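Local coordinates for F420-dependent methylenetetrahydromethanopterin dehydrogenase (PDB 1QV9), which catalyses the reversible, coenzyme F420-dependent interconversion of methenyl- and methylene-tetrahydromethanopterin on the methanogenic route from carbon dioxide, at residues A6-C11 against V33-V38; D66-G71 against S90-V95; L14-M19 against G152-V157; C48-V53 against P80-E85; L114-V119 against K180-R185. All coordinates share one frame; numbering follows the deposited sequence. Where two conformers were deposited one is given.

Interaction 1: residues A6-C11 against V33-V38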
# COMPACT_ATOMS: atom_id res chain seq x y z
N ALA A 6 -30.46 -11.91 28.83
CA ALA A 6 -29.78 -13.08 28.28
C ALA A 6 -28.45 -13.29 28.99
O ALA A 6 -27.86 -12.34 29.51
CB ALA A 6 -29.53 -12.90 26.78
N ILE A 7 -27.99 -14.53 29.01
CA ILE A 7 -26.68 -14.84 29.59
C ILE A 7 -25.86 -15.38 28.43
O ILE A 7 -26.37 -16.15 27.62
CB ILE A 7 -26.76 -15.94 30.68
CG1 ILE A 7 -27.60 -15.45 31.86
CG2 ILE A 7 -25.32 -16.31 31.17
CD1 ILE A 7 -27.84 -16.53 32.92
N PHE A 8 -24.61 -14.95 28.34
CA PHE A 8 -23.69 -15.42 27.30
C PHE A 8 -22.61 -16.23 27.99
O PHE A 8 -22.08 -15.78 29.00
CB PHE A 8 -23.04 -14.24 26.56
CG PHE A 8 -24.00 -13.49 25.68
CD1 PHE A 8 -24.83 -12.50 26.20
CD2 PHE A 8 -24.06 -13.79 24.31
CE1 PHE A 8 -25.72 -11.79 25.37
CE2 PHE A 8 -24.96 -13.07 23.46
CZ PHE A 8 -25.78 -12.07 24.00
N ILE A 9 -22.29 -17.41 27.47
CA ILE A 9 -21.24 -18.25 28.07
C ILE A 9 -20.12 -18.34 27.06
O ILE A 9 -20.36 -18.68 25.89
CB ILE A 9 -21.77 -19.66 28.37
CG1 ILE A 9 -23.05 -19.58 29.20
CG2 ILE A 9 -20.70 -20.49 29.08
CD1 ILE A 9 -23.78 -20.95 29.30
N LYS A 10 -18.88 -18.05 27.48
CA LYS A 10 -17.74 -18.04 26.57
C LYS A 10 -16.65 -18.98 27.06
O LYS A 10 -16.05 -18.76 28.13
CB LYS A 10 -17.14 -16.61 26.44
CG LYS A 10 -18.13 -15.56 25.96
CD LYS A 10 -17.49 -14.20 25.70
CE LYS A 10 -18.58 -13.19 25.28
NZ LYS A 10 -18.00 -11.94 24.71
N CYS A 11 -16.40 -20.05 26.29
CA CYS A 11 -15.36 -21.03 26.60
C CYS A 11 -14.54 -21.24 25.34
O CYS A 11 -15.10 -21.64 24.29
CB CYS A 11 -15.97 -22.34 27.07
SG CYS A 11 -16.95 -22.22 28.58
N VAL A 33 -32.38 -4.04 27.14
CA VAL A 33 -31.67 -5.30 27.33
C VAL A 33 -30.81 -5.27 28.58
O VAL A 33 -30.41 -4.21 29.04
CB VAL A 33 -30.72 -5.62 26.12
CG1 VAL A 33 -31.52 -5.77 24.86
CG2 VAL A 33 -29.65 -4.51 25.98
N GLU A 34 -30.51 -6.45 29.10
CA GLU A 34 -29.63 -6.61 30.25
C GLU A 34 -28.98 -7.96 30.04
O GLU A 34 -29.67 -8.95 29.79
CB GLU A 34 -30.43 -6.63 31.56
CG GLU A 34 -29.53 -6.76 32.77
CD GLU A 34 -30.24 -6.52 34.10
OE1 GLU A 34 -29.53 -6.48 35.13
OE2 GLU A 34 -31.48 -6.38 34.13
N PHE A 35 -27.65 -8.00 30.10
CA PHE A 35 -26.93 -9.25 29.88
C PHE A 35 -25.96 -9.56 31.01
O PHE A 35 -25.51 -8.68 31.75
CB PHE A 35 -26.06 -9.16 28.61
CG PHE A 35 -26.81 -8.76 27.36
CD1 PHE A 35 -26.24 -7.89 26.45
CD2 PHE A 35 -28.04 -9.32 27.06
CE1 PHE A 35 -26.90 -7.57 25.23
CE2 PHE A 35 -28.70 -9.00 25.85
CZ PHE A 35 -28.12 -8.13 24.95
N ARG A 36 -25.67 -10.84 31.15
CA ARG A 36 -24.65 -11.34 32.06
C ARG A 36 -23.75 -12.18 31.16
O ARG A 36 -24.23 -12.86 30.26
CB ARG A 36 -25.23 -12.21 33.16
CG ARG A 36 -26.14 -11.47 34.16
CD ARG A 36 -25.35 -10.38 34.93
NE ARG A 36 -26.25 -9.71 35.86
CZ ARG A 36 -26.96 -8.63 35.57
NH1 ARG A 36 -27.76 -8.13 36.51
NH2 ARG A 36 -26.86 -8.05 34.38
N VAL A 37 -22.44 -12.10 31.37
CA VAL A 37 -21.48 -12.87 30.58
C VAL A 37 -20.61 -13.67 31.54
O VAL A 37 -20.12 -13.13 32.53
CB VAL A 37 -20.60 -11.93 29.71
CG1 VAL A 37 -19.62 -12.76 28.85
CG2 VAL A 37 -21.48 -11.08 28.84
N VAL A 38 -20.41 -14.97 31.27
CA VAL A 38 -19.60 -15.78 32.19
C VAL A 38 -18.80 -16.78 31.37
O VAL A 38 -19.18 -17.11 30.25
CB VAL A 38 -20.47 -16.56 33.20
CG1 VAL A 38 -21.27 -15.58 34.04
CG2 VAL A 38 -21.41 -17.56 32.46

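Interaction 2: residues D66-G71 against S90-V95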
# COMPACT_ATOMS: atom_id res chain seq x y z
N ASP A 66 -34.19 -14.71 29.22
CA ASP A 66 -35.14 -15.13 28.19
C ASP A 66 -34.44 -16.16 27.29
O ASP A 66 -35.07 -17.03 26.73
CB ASP A 66 -35.57 -13.90 27.43
CG ASP A 66 -36.32 -12.94 28.31
OD1 ASP A 66 -35.96 -11.74 28.37
OD2 ASP A 66 -37.30 -13.40 28.97
N PHE A 67 -33.12 -16.05 27.16
CA PHE A 67 -32.38 -17.04 26.39
C PHE A 67 -30.92 -17.03 26.86
O PHE A 67 -30.49 -16.09 27.54
CB PHE A 67 -32.47 -16.80 24.86
CG PHE A 67 -31.94 -15.46 24.38
CD1 PHE A 67 -30.64 -15.32 23.92
CD2 PHE A 67 -32.77 -14.35 24.31
CE1 PHE A 67 -30.17 -14.13 23.41
CE2 PHE A 67 -32.32 -13.13 23.80
CZ PHE A 67 -31.00 -13.01 23.34
N ILE A 68 -30.22 -18.12 26.55
CA ILE A 68 -28.80 -18.30 26.90
C ILE A 68 -28.03 -18.62 25.63
O ILE A 68 -28.53 -19.34 24.77
CB ILE A 68 -28.65 -19.44 27.90
CG1 ILE A 68 -29.39 -19.06 29.18
CG2 ILE A 68 -27.16 -19.68 28.22
CD1 ILE A 68 -29.39 -20.09 30.28
N VAL A 69 -26.83 -18.05 25.49
CA VAL A 69 -26.01 -18.28 24.32
C VAL A 69 -24.70 -18.87 24.76
O VAL A 69 -24.10 -18.41 25.73
CB VAL A 69 -25.73 -16.94 23.54
CG1 VAL A 69 -24.92 -17.23 22.28
CG2 VAL A 69 -27.03 -16.22 23.23
N TYR A 70 -24.27 -19.94 24.11
CA TYR A 70 -22.96 -20.52 24.40
C TYR A 70 -22.14 -20.31 23.13
O TYR A 70 -22.58 -20.69 22.05
CB TYR A 70 -23.06 -22.00 24.70
CG TYR A 70 -21.71 -22.68 24.80
CD1 TYR A 70 -21.06 -23.18 23.66
CD2 TYR A 70 -21.04 -22.74 26.03
CE1 TYR A 70 -19.76 -23.72 23.74
CE2 TYR A 70 -19.74 -23.28 26.11
CZ TYR A 70 -19.12 -23.77 24.98
OH TYR A 70 -17.86 -24.36 25.08
N GLY A 71 -20.97 -19.69 23.26
CA GLY A 71 -20.13 -19.45 22.09
C GLY A 71 -18.70 -19.94 22.32
O GLY A 71 -18.14 -19.74 23.41
N SER A 90 -32.06 -27.93 30.03
CA SER A 90 -32.64 -26.85 30.82
C SER A 90 -33.91 -26.31 30.17
O SER A 90 -34.22 -26.66 29.02
CB SER A 90 -31.65 -25.68 30.98
OG SER A 90 -31.59 -24.89 29.80
N GLU A 91 -34.60 -25.45 30.90
CA GLU A 91 -35.83 -24.80 30.45
C GLU A 91 -35.56 -23.54 29.62
O GLU A 91 -36.49 -22.93 29.06
CB GLU A 91 -36.68 -24.37 31.67
CG GLU A 91 -36.00 -23.27 32.49
CD GLU A 91 -36.92 -22.57 33.48
OE1 GLU A 91 -37.58 -21.57 33.10
OE2 GLU A 91 -36.98 -23.01 34.65
N TYR A 92 -34.30 -23.12 29.55
CA TYR A 92 -33.96 -21.89 28.85
C TYR A 92 -33.63 -22.03 27.38
O TYR A 92 -32.73 -22.78 27.04
CB TYR A 92 -32.74 -21.22 29.52
CG TYR A 92 -32.93 -20.99 30.96
CD1 TYR A 92 -33.73 -19.94 31.41
CD2 TYR A 92 -32.35 -21.84 31.89
CE1 TYR A 92 -33.95 -19.75 32.77
CE2 TYR A 92 -32.56 -21.66 33.24
CZ TYR A 92 -33.36 -20.61 33.67
OH TYR A 92 -33.58 -20.42 35.02
N PRO A 93 -34.35 -21.30 26.49
CA PRO A 93 -34.08 -21.36 25.04
C PRO A 93 -32.61 -21.02 24.89
O PRO A 93 -32.13 -20.07 25.52
CB PRO A 93 -34.97 -20.27 24.47
CG PRO A 93 -36.18 -20.33 25.40
CD PRO A 93 -35.49 -20.40 26.77
N ALA A 94 -31.90 -21.78 24.06
CA ALA A 94 -30.45 -21.57 23.92
C ALA A 94 -29.98 -21.62 22.47
O ALA A 94 -30.56 -22.33 21.63
CB ALA A 94 -29.71 -22.64 24.74
N VAL A 95 -28.87 -20.93 22.21
CA VAL A 95 -28.27 -20.83 20.89
C VAL A 95 -26.79 -21.11 21.03
O VAL A 95 -26.15 -20.64 21.98
CB VAL A 95 -28.42 -19.39 20.32
CG1 VAL A 95 -27.71 -19.28 18.93
CG2 VAL A 95 -29.90 -19.02 20.21

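Interaction 3: residues L14-M19 against G152-V157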
# COMPACT_ATOMS: atom_id res chain seq x y z
N LEU A 14 -13.39 -17.66 19.78
CA LEU A 14 -13.76 -17.57 18.39
C LEU A 14 -13.95 -16.07 18.20
O LEU A 14 -14.30 -15.35 19.14
CB LEU A 14 -15.11 -18.30 18.18
CG LEU A 14 -15.35 -19.30 17.06
CD1 LEU A 14 -14.17 -20.24 16.90
CD2 LEU A 14 -16.64 -20.05 17.37
N GLY A 15 -13.70 -15.58 16.99
CA GLY A 15 -13.91 -14.18 16.76
C GLY A 15 -15.35 -13.78 17.03
O GLY A 15 -15.63 -12.74 17.60
N THR A 16 -16.31 -14.62 16.65
CA THR A 16 -17.70 -14.24 16.85
C THR A 16 -18.09 -14.26 18.33
O THR A 16 -18.88 -13.44 18.77
CB THR A 16 -18.64 -15.15 16.02
OG1 THR A 16 -18.22 -15.09 14.65
CG2 THR A 16 -20.12 -14.68 16.10
N SER A 17 -17.51 -15.18 19.10
CA SER A 17 -17.89 -15.23 20.51
C SER A 17 -17.29 -14.05 21.27
O SER A 17 -17.87 -13.61 22.27
CB SER A 17 -17.54 -16.60 21.12
OG SER A 17 -16.15 -16.87 21.08
N MSE A 18 -16.14 -13.55 20.83
CA MSE A 18 -15.51 -12.39 21.48
C MSE A 18 -16.49 -11.23 21.46
O MSE A 18 -16.74 -10.59 22.49
CB MSE A 18 -14.24 -11.91 20.73
CG MSE A 18 -13.00 -12.76 20.91
SE MSE A 18 -11.38 -11.86 20.26
CE MSE A 18 -11.71 -10.11 20.95
N MSE A 19 -17.05 -10.97 20.27
CA MSE A 19 -17.94 -9.83 20.03
C MSE A 19 -19.46 -9.97 20.16
O MSE A 19 -20.14 -8.95 20.28
CB MSE A 19 -17.69 -9.28 18.62
CG MSE A 19 -16.45 -8.38 18.45
SE MSE A 19 -16.88 -6.61 18.95
CE MSE A 19 -15.21 -5.97 19.65
N GLY A 152 -19.39 -7.71 6.80
CA GLY A 152 -20.81 -7.72 7.14
C GLY A 152 -21.27 -8.96 7.88
O GLY A 152 -22.46 -9.07 8.22
N VAL A 153 -20.37 -9.91 8.16
CA VAL A 153 -20.78 -11.10 8.88
C VAL A 153 -21.36 -10.76 10.26
O VAL A 153 -22.34 -11.37 10.69
CB VAL A 153 -19.59 -12.10 9.06
CG1 VAL A 153 -19.94 -13.20 10.08
CG2 VAL A 153 -19.26 -12.70 7.70
N PHE A 154 -20.75 -9.78 10.97
CA PHE A 154 -21.26 -9.43 12.29
C PHE A 154 -22.66 -8.80 12.19
O PHE A 154 -23.39 -8.85 13.18
CB PHE A 154 -20.29 -8.46 13.01
CG PHE A 154 -19.08 -9.14 13.64
CD1 PHE A 154 -17.96 -8.39 13.95
CD2 PHE A 154 -19.08 -10.49 13.92
CE1 PHE A 154 -16.84 -8.98 14.53
CE2 PHE A 154 -17.94 -11.09 14.51
CZ PHE A 154 -16.84 -10.32 14.81
N ARG A 155 -22.99 -8.19 11.05
CA ARG A 155 -24.32 -7.61 10.94
C ARG A 155 -25.35 -8.74 10.85
O ARG A 155 -26.48 -8.60 11.31
CB ARG A 155 -24.46 -6.67 9.73
CG ARG A 155 -25.50 -5.55 9.98
CD ARG A 155 -25.70 -4.66 8.80
NE ARG A 155 -24.48 -4.05 8.28
CZ ARG A 155 -23.87 -3.01 8.82
NH1 ARG A 155 -22.77 -2.55 8.26
NH2 ARG A 155 -24.36 -2.44 9.89
N VAL A 156 -24.98 -9.87 10.24
CA VAL A 156 -25.91 -11.00 10.17
C VAL A 156 -26.19 -11.50 11.61
O VAL A 156 -27.32 -11.86 11.97
CB VAL A 156 -25.29 -12.18 9.37
CG1 VAL A 156 -26.24 -13.35 9.34
CG2 VAL A 156 -24.97 -11.72 7.93
N VAL A 157 -25.13 -11.59 12.42
CA VAL A 157 -25.28 -12.03 13.80
C VAL A 157 -26.11 -11.05 14.60
O VAL A 157 -26.97 -11.48 15.37
CB VAL A 157 -23.85 -12.25 14.44
CG1 VAL A 157 -23.93 -12.69 15.89
CG2 VAL A 157 -23.09 -13.28 13.64

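Interaction 4: residues C48-V53 against P80-E85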
# COMPACT_ATOMS: atom_id res chain seq x y z
N CYS A 48 -14.01 -27.68 32.58
CA CYS A 48 -14.15 -26.23 32.57
C CYS A 48 -15.49 -25.82 32.00
O CYS A 48 -16.16 -24.93 32.55
CB CYS A 48 -13.01 -25.59 31.77
SG CYS A 48 -11.42 -25.66 32.71
N VAL A 49 -15.92 -26.46 30.91
CA VAL A 49 -17.21 -26.07 30.32
C VAL A 49 -18.36 -26.35 31.27
O VAL A 49 -19.29 -25.54 31.41
CB VAL A 49 -17.43 -26.73 28.94
CG1 VAL A 49 -18.87 -26.38 28.41
CG2 VAL A 49 -16.39 -26.19 27.93
N GLU A 50 -18.31 -27.49 31.96
CA GLU A 50 -19.37 -27.81 32.92
C GLU A 50 -19.41 -26.72 33.99
O GLU A 50 -20.46 -26.27 34.40
CB GLU A 50 -19.15 -29.20 33.54
CG GLU A 50 -20.19 -29.54 34.60
CD GLU A 50 -20.17 -31.00 35.03
OE1 GLU A 50 -21.06 -31.39 35.80
OE2 GLU A 50 -19.27 -31.76 34.61
N ALA A 51 -18.23 -26.28 34.45
CA ALA A 51 -18.17 -25.22 35.45
C ALA A 51 -18.76 -23.92 34.92
O ALA A 51 -19.44 -23.23 35.66
CB ALA A 51 -16.70 -24.99 35.89
N ALA A 52 -18.48 -23.58 33.66
CA ALA A 52 -19.02 -22.37 33.05
C ALA A 52 -20.54 -22.45 32.96
O ALA A 52 -21.25 -21.49 33.30
CB ALA A 52 -18.43 -22.17 31.66
N VAL A 53 -21.05 -23.57 32.47
CA VAL A 53 -22.50 -23.70 32.34
C VAL A 53 -23.19 -23.71 33.72
O VAL A 53 -24.27 -23.14 33.88
CB VAL A 53 -22.85 -24.95 31.50
CG1 VAL A 53 -24.37 -25.10 31.37
CG2 VAL A 53 -22.24 -24.82 30.11
N PRO A 80 -17.64 -28.52 24.51
CA PRO A 80 -18.86 -27.93 23.96
C PRO A 80 -20.03 -28.91 23.94
O PRO A 80 -21.16 -28.52 24.14
CB PRO A 80 -18.44 -27.51 22.55
CG PRO A 80 -16.97 -27.22 22.70
CD PRO A 80 -16.47 -28.31 23.63
N SER A 81 -19.75 -30.19 23.71
CA SER A 81 -20.83 -31.18 23.68
C SER A 81 -21.50 -31.28 25.04
O SER A 81 -22.72 -31.48 25.14
CB SER A 81 -20.31 -32.55 23.24
OG SER A 81 -19.89 -32.48 21.89
N LYS A 82 -20.71 -31.13 26.10
CA LYS A 82 -21.23 -31.13 27.45
C LYS A 82 -22.13 -29.90 27.66
O LYS A 82 -23.20 -30.00 28.26
CB LYS A 82 -20.06 -31.14 28.44
CG LYS A 82 -20.46 -31.24 29.91
CD LYS A 82 -21.33 -32.47 30.22
CE LYS A 82 -21.55 -32.61 31.72
NZ LYS A 82 -22.45 -33.76 32.06
N ALA A 83 -21.71 -28.74 27.17
CA ALA A 83 -22.54 -27.56 27.30
C ALA A 83 -23.87 -27.79 26.55
O ALA A 83 -24.92 -27.35 27.03
CB ALA A 83 -21.86 -26.34 26.69
N ARG A 84 -23.79 -28.40 25.37
CA ARG A 84 -25.01 -28.66 24.60
C ARG A 84 -25.95 -29.55 25.38
O ARG A 84 -27.12 -29.25 25.48
CB ARG A 84 -24.68 -29.25 23.23
CG ARG A 84 -24.08 -28.22 22.28
CD ARG A 84 -23.97 -28.75 20.87
NE ARG A 84 -22.97 -29.81 20.73
CZ ARG A 84 -23.28 -31.07 20.43
NH1 ARG A 84 -22.30 -31.97 20.32
NH2 ARG A 84 -24.55 -31.43 20.23
N GLU A 85 -25.43 -30.61 25.98
CA GLU A 85 -26.28 -31.50 26.78
C GLU A 85 -26.96 -30.75 27.93
O GLU A 85 -28.18 -30.86 28.15
CB GLU A 85 -25.47 -32.61 27.39
CG GLU A 85 -24.90 -33.60 26.44
CD GLU A 85 -24.21 -34.74 27.21
OE1 GLU A 85 -24.85 -35.30 28.13
OE2 GLU A 85 -23.04 -35.05 26.89

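Interaction 5: residues L114-V119 against K180-R185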
# COMPACT_ATOMS: atom_id res chain seq x y z
N LEU A 114 -31.89 -26.89 20.16
CA LEU A 114 -30.99 -25.73 20.24
C LEU A 114 -30.88 -24.97 18.93
O LEU A 114 -30.92 -25.57 17.87
CB LEU A 114 -29.59 -26.21 20.62
CG LEU A 114 -29.43 -26.90 21.97
CD1 LEU A 114 -28.03 -27.56 22.03
CD2 LEU A 114 -29.62 -25.90 23.11
N GLY A 115 -30.78 -23.64 19.02
CA GLY A 115 -30.52 -22.85 17.84
C GLY A 115 -29.00 -22.83 17.62
O GLY A 115 -28.20 -23.27 18.50
N TYR A 116 -28.57 -22.38 16.45
CA TYR A 116 -27.13 -22.29 16.18
C TYR A 116 -26.79 -21.28 15.12
O TYR A 116 -27.59 -20.97 14.26
CB TYR A 116 -26.51 -23.65 15.75
CG TYR A 116 -27.17 -24.35 14.57
CD1 TYR A 116 -28.14 -25.33 14.81
CD2 TYR A 116 -26.89 -24.01 13.26
CE1 TYR A 116 -28.81 -25.95 13.75
CE2 TYR A 116 -27.57 -24.62 12.19
CZ TYR A 116 -28.52 -25.59 12.46
OH TYR A 116 -29.19 -26.21 11.42
N ILE A 117 -25.58 -20.71 15.24
CA ILE A 117 -25.08 -19.82 14.20
C ILE A 117 -23.67 -20.34 14.04
O ILE A 117 -22.84 -20.23 14.96
CB ILE A 117 -25.04 -18.33 14.59
CG1 ILE A 117 -26.47 -17.88 14.92
CG2 ILE A 117 -24.47 -17.51 13.41
CD1 ILE A 117 -26.59 -16.41 15.40
N LEU A 118 -23.40 -20.97 12.90
CA LEU A 118 -22.08 -21.52 12.63
C LEU A 118 -21.39 -20.61 11.62
O LEU A 118 -21.88 -20.42 10.52
CB LEU A 118 -22.20 -22.95 12.08
CG LEU A 118 -22.89 -23.89 13.08
CD1 LEU A 118 -22.95 -25.28 12.48
CD2 LEU A 118 -22.08 -23.94 14.40
N VAL A 119 -20.25 -20.03 12.00
CA VAL A 119 -19.55 -19.10 11.15
C VAL A 119 -18.34 -19.78 10.54
O VAL A 119 -17.29 -19.94 11.20
CB VAL A 119 -19.14 -17.86 12.00
CG1 VAL A 119 -18.50 -16.79 11.13
CG2 VAL A 119 -20.41 -17.29 12.66
N LYS A 180 -31.02 -21.12 12.88
CA LYS A 180 -30.35 -22.29 12.33
C LYS A 180 -29.61 -21.67 11.13
O LYS A 180 -30.05 -21.74 9.99
CB LYS A 180 -31.35 -23.36 11.88
CG LYS A 180 -32.05 -23.99 13.05
CD LYS A 180 -32.85 -25.21 12.63
CE LYS A 180 -34.05 -24.82 11.79
NZ LYS A 180 -34.92 -26.02 11.50
N LEU A 181 -28.48 -21.02 11.42
CA LEU A 181 -27.72 -20.33 10.39
C LEU A 181 -26.32 -20.84 10.19
O LEU A 181 -25.63 -21.14 11.15
CB LEU A 181 -27.60 -18.84 10.72
CG LEU A 181 -28.86 -17.99 10.78
CD1 LEU A 181 -28.49 -16.58 11.20
CD2 LEU A 181 -29.55 -17.97 9.39
N VAL A 182 -25.92 -20.92 8.93
CA VAL A 182 -24.56 -21.33 8.59
C VAL A 182 -24.08 -20.22 7.66
O VAL A 182 -24.61 -20.01 6.55
CB VAL A 182 -24.53 -22.69 7.87
CG1 VAL A 182 -23.13 -23.03 7.50
CG2 VAL A 182 -25.09 -23.77 8.77
N ILE A 183 -23.08 -19.49 8.14
CA ILE A 183 -22.56 -18.35 7.41
C ILE A 183 -21.25 -18.62 6.71
O ILE A 183 -20.32 -19.22 7.27
CB ILE A 183 -22.35 -17.15 8.40
CG1 ILE A 183 -23.69 -16.80 9.06
CG2 ILE A 183 -21.72 -15.93 7.68
CD1 ILE A 183 -23.57 -15.82 10.24
N ASP A 184 -21.20 -18.17 5.46
CA ASP A 184 -20.00 -18.27 4.67
C ASP A 184 -19.97 -17.25 3.56
O ASP A 184 -20.82 -16.33 3.52
CB ASP A 184 -19.78 -19.70 4.16
CG ASP A 184 -20.78 -20.13 3.08
OD1 ASP A 184 -21.63 -19.32 2.66
OD2 ASP A 184 -20.71 -21.31 2.65
N ARG A 185 -18.98 -17.36 2.69
CA ARG A 185 -18.82 -16.45 1.57
C ARG A 185 -20.12 -16.17 0.81
O ARG A 185 -20.46 -15.01 0.54
CB ARG A 185 -17.75 -17.03 0.63
CG ARG A 185 -17.49 -16.21 -0.60
CD ARG A 185 -17.71 -16.98 -1.87
NE ARG A 185 -17.00 -18.26 -1.96
CZ ARG A 185 -17.40 -19.23 -2.77
NH1 ARG A 185 -16.74 -20.37 -2.85
NH2 ARG A 185 -18.50 -19.06 -3.48

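Interaction 1: residues A6-C11 against V33-V38
Phe8 and Phe35 both turn CG anti to the carbonyl carbon, beside the backbone N (chi1 -71° and -54°), which brings their rings together on one face of two neighbouring parallel strands. They form a T-shaped stack: the edge of Phe8 meets the face of Phe35, with the planes at 83°. The leading atom, Phe8 CE1, lies 3.8 Å from Phe35 CG, toward the rim of that ring. Ala6 CB comes within 3.9 Å of Phe35 CD2, and a small residue suits a place beside so bulky a ring. Further along the same face, the extended chain of Lys10 lays CE 3.7 Å from Val37 CG1, while its NZ makes a salt bridge to Asp21. On the other face the beta-branched Ile9 and Val38 lie side by side. Five backbone bonds join the strands, and Phe8 is held at both ends, its N 2.9 Å from Arg36 O and its O 2.9 Å from Val38 N. Arg36 NH1 folds back to Glu34 OE1 in a 2.8 Å salt bridge. The pair belongs to a beta-alpha-beta unit whose crossover contains helix 15-19. Strand 67-71 bonds to the other edge of strand 4-10, helix 46-63 packs on Ile9, and beyond Val37 and Val38 the sheet continues, antiparallel, into the second subunit.

Interaction 2: residues D66-G71 against S90-V95
Val95 O is gripped twice from strand 67-71: Tyr70 N donates a hydrogen bond of 2.9 Å, nearly along the C=O axis, and Val69 CA adds a weaker CA-H...O contact. This is the pairing of a beta-alpha-beta unit, strands 67-71 and 94-99 running parallel with helix 78-88 in the crossover. The same pattern repeats on the carbonyls of Pro93 and Ile68. Pro93 O takes Ile68 N at 2.9 Å, and Ile68 O takes Val95 N at 3.0 Å with Ala94 CA close beside it. Proline suits its place at the start of the pairing, because it offers its carbonyl to the neighbour while having no N-H to leave unpaired. Its ring lies against the backbone of Asp66, with CD 3.4 Å from Asp66 O, and its side chain is about 5 Å from a bound magnesium ion. Phe67 sets CG between its backbone N and carbonyl carbon (chi1 60°), and its ring leads away from Pro93 to pack on Phe161 and Leu164 of helix 153-169. Just before the strand, Ser90 OG accepts from Tyr92 N at 3.2 Å in an ST turn, which probably helps to set Tyr92 in position. Ile68 reaches out with CG1 anti to the carbonyl carbon and the chain extended, so that its terminal CD1 touches Tyr92 CB at 3.6 Å and Tyr92 CG at 3.7 Å.

Interaction 3: residues L14-M19 against G152-V157
The short axes of helices 15-19 and 153-157 cross at -56° and stay 11.4 Å apart, so side chains bridge the gap, Phe154 foremost. With CG anti to the carbonyl carbon, its ring reaches across until CZ rests against the Gly15 carbonyl, 3.9 Å from Gly15 O, and CE2 lies 3.9 Å from Thr16 CA. The side chains of Met19, deposited as selenomethionine, and Phe154 cross at about a right angle, Met19 CB lying over one face of the ring and Met19 CG 4.0 Å from Phe154 CE1. Within the alpha/beta fold, helix 15-19 follows the first strand and helix 153-169 precedes the last one in the sheet. Asp122 bonds to the N-H groups of Gly15 and Thr16 at the start of the first helix. Gly152, whose positive phi of 97° is easiest for glycine, separates helix 134-150 from helix 153-169. An alanine in place of Phe154 would remove the ring and would probably loosen the packing of helix 153-169 against Gly15, Thr16 and Met19. Beside the ring, Thr16 and Val157 meet tip to tip, CG2 to CG2 at 4.1 Å, while Ala138 of the second subunit also packs on Phe154.

Interaction 4: residues C48-V53 against P80-E85
This is apolar helix-to-helix packing between neighbouring helices of the alpha/beta domain, which lie against the same face of its parallel sheet. Helices 46-63 and 78-88 flank strand 67-71 in the chain, and their short segments run 8.5 Å apart at an angle of 33°. So close an approach suits alanine: the methyl of Ala83 is the meeting point, and two valines of the other helix, one turn apart, close on it. Val49 points CG1 anti to its backbone N (chi1 175°), which drives this methyl to 3.4 Å from Ala83 CB, tighter than usual for two carbons. Val53 uses its other branch, CG2, anti to the carbonyl carbon, and reaches Ala83 CB at 3.8 Å. Tyr70 of strand 67-71 lies beneath the pair, touching Val49, Pro80 and Ala83, so the valines and the alanine are buried between helices and sheet. The outer side is polar. The Glu50 chain is extended, CG anti to the backbone N, while Lys82 bends at chi2, and they cross obliquely; a charged end on a flexible stem suits this partly exposed rim. Their charges probably attract weakly, but Glu50 OE2 stops 4.5 Å from Lys82 NZ, beyond a salt bridge, and lies nearer Lys82 CE, at 3.8 Å.

Interaction 5: residues L114-V119 against K180-R185
The face of Ile117, Val119 and Ile183 is closely packed by branched aliphatic side chains: Ile117 and Ile183 lie side by side, with Ile117 CG2 3.7 Å from Ile183 CD1, and Val119 joins them. Three straight hydrogen bonds join the strands: Leu181 N to Tyr116 O at 3.0 Å, and Leu118 N to Leu181 O and Ile183 N to Leu118 O, both 2.8 Å. On the other face the buried Tyr116 ring is also tightly packed. Its CG takes the crowded position between backbone N and carbonyl carbon (chi1 53°), which lays one ring face over Lys180 CA in a CH-pi contact, while OH is hydrogen-bonded to Glu110. An alanine in place of Tyr116 would remove both contacts and would probably leave Lys180 less well held. The outer strand is the looser, solvent side: Lys180 is exposed, Leu181 and Val182 partly so, and Leu118 CB stands 4.5 Å from Val182 CG2. Strand 180-183 is outermost in the chain's sheet; strand 94-99 pairs with the other edge of 115-119, helix 153-169 covers the isoleucine face, and helix 106-111 packs on Tyr116 and Lys180.

Interactions 1, 2 and 5 are three pairings of one parallel sheet, stitched together by backbone contacts: Ile9 N lies 2.7 Å from Val69 O between interactions 1 and 2, and Ala94 O 2.9 Å from Gly115 N between interactions 2 and 5. Interactions 1 and 5, at the two ends of the chain's own sheet, have centres about 19 Å apart. Interactions 3 and 4 involve helices on opposite faces and do not touch. Interaction 4 rests on interaction 1, Cys11 SG reaching Ala52 CB at 3.4 Å, and on interaction 2, Tyr70 CD2 lying 3.8 Å from Ala83 CB. Interaction 3 packs on interaction 5, with Thr16 OG1 3.7 Å from Val119 CG2, and Lys10 NZ of interaction 1 is hydrogen-bonded to its Ser17 O. A bound magnesium ion lies about 5 Å from the side chain of Pro93, in interaction 2.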